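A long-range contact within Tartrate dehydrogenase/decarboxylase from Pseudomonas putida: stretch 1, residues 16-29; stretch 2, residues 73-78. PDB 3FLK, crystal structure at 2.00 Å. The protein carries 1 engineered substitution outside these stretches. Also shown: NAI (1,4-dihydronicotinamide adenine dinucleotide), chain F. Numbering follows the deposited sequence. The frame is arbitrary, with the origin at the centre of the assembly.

Stretch 1 (16-29) IGLEVLPEGIRVLE
Stretch 2 73-78: IYFGAV

A helix that continues past Glu-29 packs across a strand that begins before Ile-73 and ends at Ala-77, running nearly antiparallel to it: the N-to-C directions differ by 150° and the axes approach to 7.1 Å. No hydrogen bond joins the stretches; apolar packing and close backbone approach make the contact.

Tyr-74 contributes most. From extended backbone (phi/psi -108/108) its CB points toward the helix, with chi1 -160° (t) and chi2 41°. The flat ring reaches Gly-24, whose CA lies 3.3 Å from Tyr-74 OH. Glycine suits this place because an ideal CB on Gly-24 would clash, 2.2 Å from Tyr-74 OH, which is hydrogen-bonded elsewhere in the structure. Leu-28 (m, t) brings CD1 to 3.6 Å from Tyr-74 CE2, an off-centre CH-pi contact 4.0 Å from CD1 to the Tyr-74 ring centroid.

Leu-21 covers the next largest area. Its CB points sideways, but chi1 -178° (t) and chi2 79° (p) carry CD1 to 3.5 Å from Tyr-74 CD2. The helical bond from Ile-25 N to Leu-21 O, 2.9 Å, spans a kink at Pro-22 and Glu-23, where neither N bonds four residues back; proline has no amide hydrogen.

Gly-17 CA and Gly-76 CA are the nearest CA pair, 4.0 Å apart. A CB on either would clash with the opposing backbone, so glycines permit this approach.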

# COMPACT_ATOMS: atom_id res chain seq x y z
N ILE A 16 -7.44 19.82 12.07
CA ILE A 16 -8.36 20.30 11.03
C ILE A 16 -9.78 19.75 11.18
O ILE A 16 -10.70 20.23 10.51
CB ILE A 16 -7.83 20.07 9.58
CG1 ILE A 16 -7.80 18.58 9.22
CG2 ILE A 16 -6.46 20.74 9.40
CD1 ILE A 16 -7.79 18.32 7.72
N GLY A 17 -9.96 18.75 12.05
CA GLY A 17 -11.29 18.29 12.43
C GLY A 17 -12.12 19.44 12.98
O GLY A 17 -13.32 19.51 12.76
N LEU A 18 -11.45 20.35 13.69
CA LEU A 18 -12.08 21.55 14.24
C LEU A 18 -12.41 22.58 13.15
O LEU A 18 -13.32 23.39 13.32
CB LEU A 18 -11.18 22.19 15.31
CG LEU A 18 -10.93 21.38 16.59
CD1 LEU A 18 -9.62 21.80 17.25
CD2 LEU A 18 -12.09 21.52 17.57
N GLU A 19 -11.69 22.53 12.04
CA GLU A 19 -11.92 23.45 10.93
C GLU A 19 -13.00 22.95 9.97
O GLU A 19 -13.84 23.73 9.52
CB GLU A 19 -10.61 23.72 10.16
CG GLU A 19 -9.55 24.46 10.97
CD GLU A 19 -8.24 24.64 10.21
OE1 GLU A 19 -8.02 23.96 9.19
OE2 GLU A 19 -7.41 25.47 10.65
N VAL A 20 -12.98 21.66 9.65
CA VAL A 20 -13.89 21.13 8.63
C VAL A 20 -15.30 20.80 9.15
O VAL A 20 -16.27 20.93 8.41
CB VAL A 20 -13.28 19.93 7.83
CG1 VAL A 20 -11.99 20.35 7.13
CG2 VAL A 20 -13.05 18.71 8.73
N LEU A 21 -15.40 20.38 10.41
CA LEU A 21 -16.70 19.98 10.98
C LEU A 21 -17.79 21.06 10.89
O LEU A 21 -18.90 20.77 10.44
CB LEU A 21 -16.58 19.47 12.42
CG LEU A 21 -17.91 19.00 13.04
CD1 LEU A 21 -18.29 17.62 12.53
CD2 LEU A 21 -17.87 19.02 14.55
N PRO A 22 -17.49 22.31 11.31
CA PRO A 22 -18.50 23.37 11.20
C PRO A 22 -18.98 23.60 9.76
O PRO A 22 -20.13 24.00 9.56
CB PRO A 22 -17.77 24.61 11.72
CG PRO A 22 -16.72 24.07 12.62
CD PRO A 22 -16.25 22.83 11.93
N GLU A 23 -18.13 23.33 8.78
CA GLU A 23 -18.53 23.43 7.37
C GLU A 23 -19.47 22.30 6.97
O GLU A 23 -20.41 22.51 6.20
CB GLU A 23 -17.30 23.49 6.44
CG GLU A 23 -16.35 24.67 6.71
CD GLU A 23 -17.07 26.00 6.88
OE1 GLU A 23 -16.71 26.76 7.80
OE2 GLU A 23 -18.01 26.29 6.10
N GLY A 24 -19.21 21.10 7.49
CA GLY A 24 -20.12 19.96 7.30
C GLY A 24 -21.50 20.24 7.88
O GLY A 24 -22.51 20.03 7.21
N ILE A 25 -21.53 20.74 9.11
CA ILE A 25 -22.78 21.10 9.79
C ILE A 25 -23.52 22.21 9.03
O ILE A 25 -24.74 22.15 8.86
CB ILE A 25 -22.54 21.48 11.27
CG1 ILE A 25 -22.07 20.25 12.06
CG2 ILE A 25 -23.80 22.08 11.90
CD1 ILE A 25 -21.41 20.56 13.39
N ARG A 26 -22.77 23.20 8.55
CA ARG A 26 -23.32 24.30 7.75
C ARG A 26 -24.13 23.78 6.56
O ARG A 26 -25.28 24.17 6.37
CB ARG A 26 -22.19 25.22 7.28
CG ARG A 26 -22.63 26.48 6.54
CD ARG A 26 -21.40 27.21 6.02
NE ARG A 26 -21.66 28.63 5.76
CZ ARG A 26 -20.70 29.55 5.66
NH1 ARG A 26 -19.43 29.21 5.80
NH2 ARG A 26 -21.03 30.81 5.42
N VAL A 27 -23.51 22.90 5.77
CA VAL A 27 -24.15 22.35 4.57
C VAL A 27 -25.33 21.43 4.93
O VAL A 27 -26.35 21.42 4.23
CB VAL A 27 -23.13 21.60 3.66
CG1 VAL A 27 -23.82 21.05 2.41
CG2 VAL A 27 -21.99 22.53 3.27
N LEU A 28 -25.17 20.66 6.01
CA LEU A 28 -26.25 19.79 6.50
C LEU A 28 -27.47 20.59 6.95
O LEU A 28 -28.61 20.19 6.68
CB LEU A 28 -25.76 18.90 7.65
CG LEU A 28 -24.85 17.71 7.33
CD1 LEU A 28 -24.30 17.13 8.62
CD2 LEU A 28 -25.57 16.65 6.53
N GLU A 29 -27.23 21.71 7.63
CA GLU A 29 -28.31 22.60 8.07
C GLU A 29 -29.02 23.26 6.89
O GLU A 29 -30.23 23.46 6.92
CB GLU A 29 -27.79 23.64 9.07
CG GLU A 29 -27.56 23.08 10.48
CD GLU A 29 -26.87 24.05 11.42
OE1 GLU A 29 -26.15 24.96 10.96
OE2 GLU A 29 -27.03 23.89 12.65
N ILE A 73 -22.99 9.37 14.67
CA ILE A 73 -21.83 10.17 15.09
C ILE A 73 -21.19 10.84 13.88
O ILE A 73 -20.85 10.17 12.89
CB ILE A 73 -20.78 9.31 15.85
CG1 ILE A 73 -21.43 8.55 17.01
CG2 ILE A 73 -19.63 10.19 16.36
CD1 ILE A 73 -20.58 7.41 17.57
N TYR A 74 -21.04 12.15 13.97
CA TYR A 74 -20.40 12.95 12.92
C TYR A 74 -19.04 13.38 13.46
O TYR A 74 -18.96 14.21 14.37
CB TYR A 74 -21.30 14.16 12.59
CG TYR A 74 -21.06 14.83 11.25
CD1 TYR A 74 -20.81 14.09 10.09
CD2 TYR A 74 -21.14 16.22 11.13
CE1 TYR A 74 -20.62 14.71 8.87
CE2 TYR A 74 -20.94 16.85 9.91
CZ TYR A 74 -20.68 16.09 8.78
OH TYR A 74 -20.49 16.72 7.57
N PHE A 75 -17.99 12.78 12.92
CA PHE A 75 -16.65 12.82 13.52
C PHE A 75 -15.63 13.51 12.62
O PHE A 75 -15.58 13.26 11.42
CB PHE A 75 -16.19 11.39 13.87
CG PHE A 75 -14.84 11.31 14.53
CD1 PHE A 75 -14.68 11.62 15.88
CD2 PHE A 75 -13.73 10.90 13.80
CE1 PHE A 75 -13.43 11.54 16.49
CE2 PHE A 75 -12.47 10.82 14.40
CZ PHE A 75 -12.32 11.14 15.74
N GLY A 76 -14.80 14.37 13.21
CA GLY A 76 -13.77 15.09 12.48
C GLY A 76 -12.53 14.24 12.28
O GLY A 76 -12.41 13.52 11.28
N ALA A 77 -11.61 14.32 13.23
CA ALA A 77 -10.36 13.56 13.19
C ALA A 77 -9.69 13.57 14.56
O ALA A 77 -9.92 14.46 15.36
CB ALA A 77 -9.42 14.14 12.14
N VAL A 78 -8.84 12.57 14.80
CA VAL A 78 -8.15 12.47 16.08
C VAL A 78 -6.64 12.24 15.91
O VAL A 78 -6.21 11.43 15.08
CB VAL A 78 -8.79 11.39 17.00
CG1 VAL A 78 -8.55 9.97 16.45
CG2 VAL A 78 -8.27 11.52 18.42
PA NAI F . -3.43 13.27 7.54
O1A NAI F . -4.55 12.74 6.73
O2A NAI F . -3.89 14.05 8.70
O5B NAI F . -2.51 14.20 6.61
C5B NAI F . -1.76 13.70 5.53
C4B NAI F . -1.46 14.82 4.54
O4B NAI F . -2.64 15.16 3.83
C3B NAI F . -0.97 16.08 5.23
O3B NAI F . 0.06 16.64 4.45
C2B NAI F . -2.19 16.99 5.24
O2B NAI F . -1.84 18.35 5.14
C1B NAI F . -2.99 16.51 4.04
N9A NAI F . -4.44 16.64 4.28
C8A NAI F . -5.22 15.84 5.08
N7A NAI F . -6.49 16.29 5.03
C5A NAI F . -6.54 17.37 4.22
C6A NAI F . -7.58 18.20 3.82
N6A NAI F . -8.82 17.99 4.26
N1A NAI F . -7.31 19.25 2.96
C2A NAI F . -6.03 19.47 2.49
N3A NAI F . -5.01 18.63 2.89
C4A NAI F . -5.25 17.60 3.74
O3 NAI F . -2.52 11.99 7.96
PN NAI F . -1.11 11.98 8.75
O1N NAI F . -0.36 13.23 8.50
O2N NAI F . -0.46 10.70 8.40
O5D NAI F . -1.55 11.91 10.29
C5D NAI F . -1.80 13.07 11.06
C4D NAI F . -2.54 12.70 12.34
O4D NAI F . -3.86 12.29 12.03
C3D NAI F . -1.90 11.53 13.10
O3D NAI F . -2.00 11.82 14.47
C2D NAI F . -2.78 10.34 12.75
O2D NAI F . -2.79 9.38 13.78
C1D NAI F . -4.13 11.01 12.57
N1N NAI F . -5.09 10.30 11.70
C2N NAI F . -6.35 10.11 12.17
C3N NAI F . -7.32 9.48 11.40
C7N NAI F . -8.75 9.53 11.84
O7N NAI F . -9.11 10.31 12.96
N7N NAI F . -9.67 8.85 11.15
C4N NAI F . -6.97 9.03 10.13
C5N NAI F . -5.68 9.22 9.64
C6N NAI F . -4.74 9.86 10.44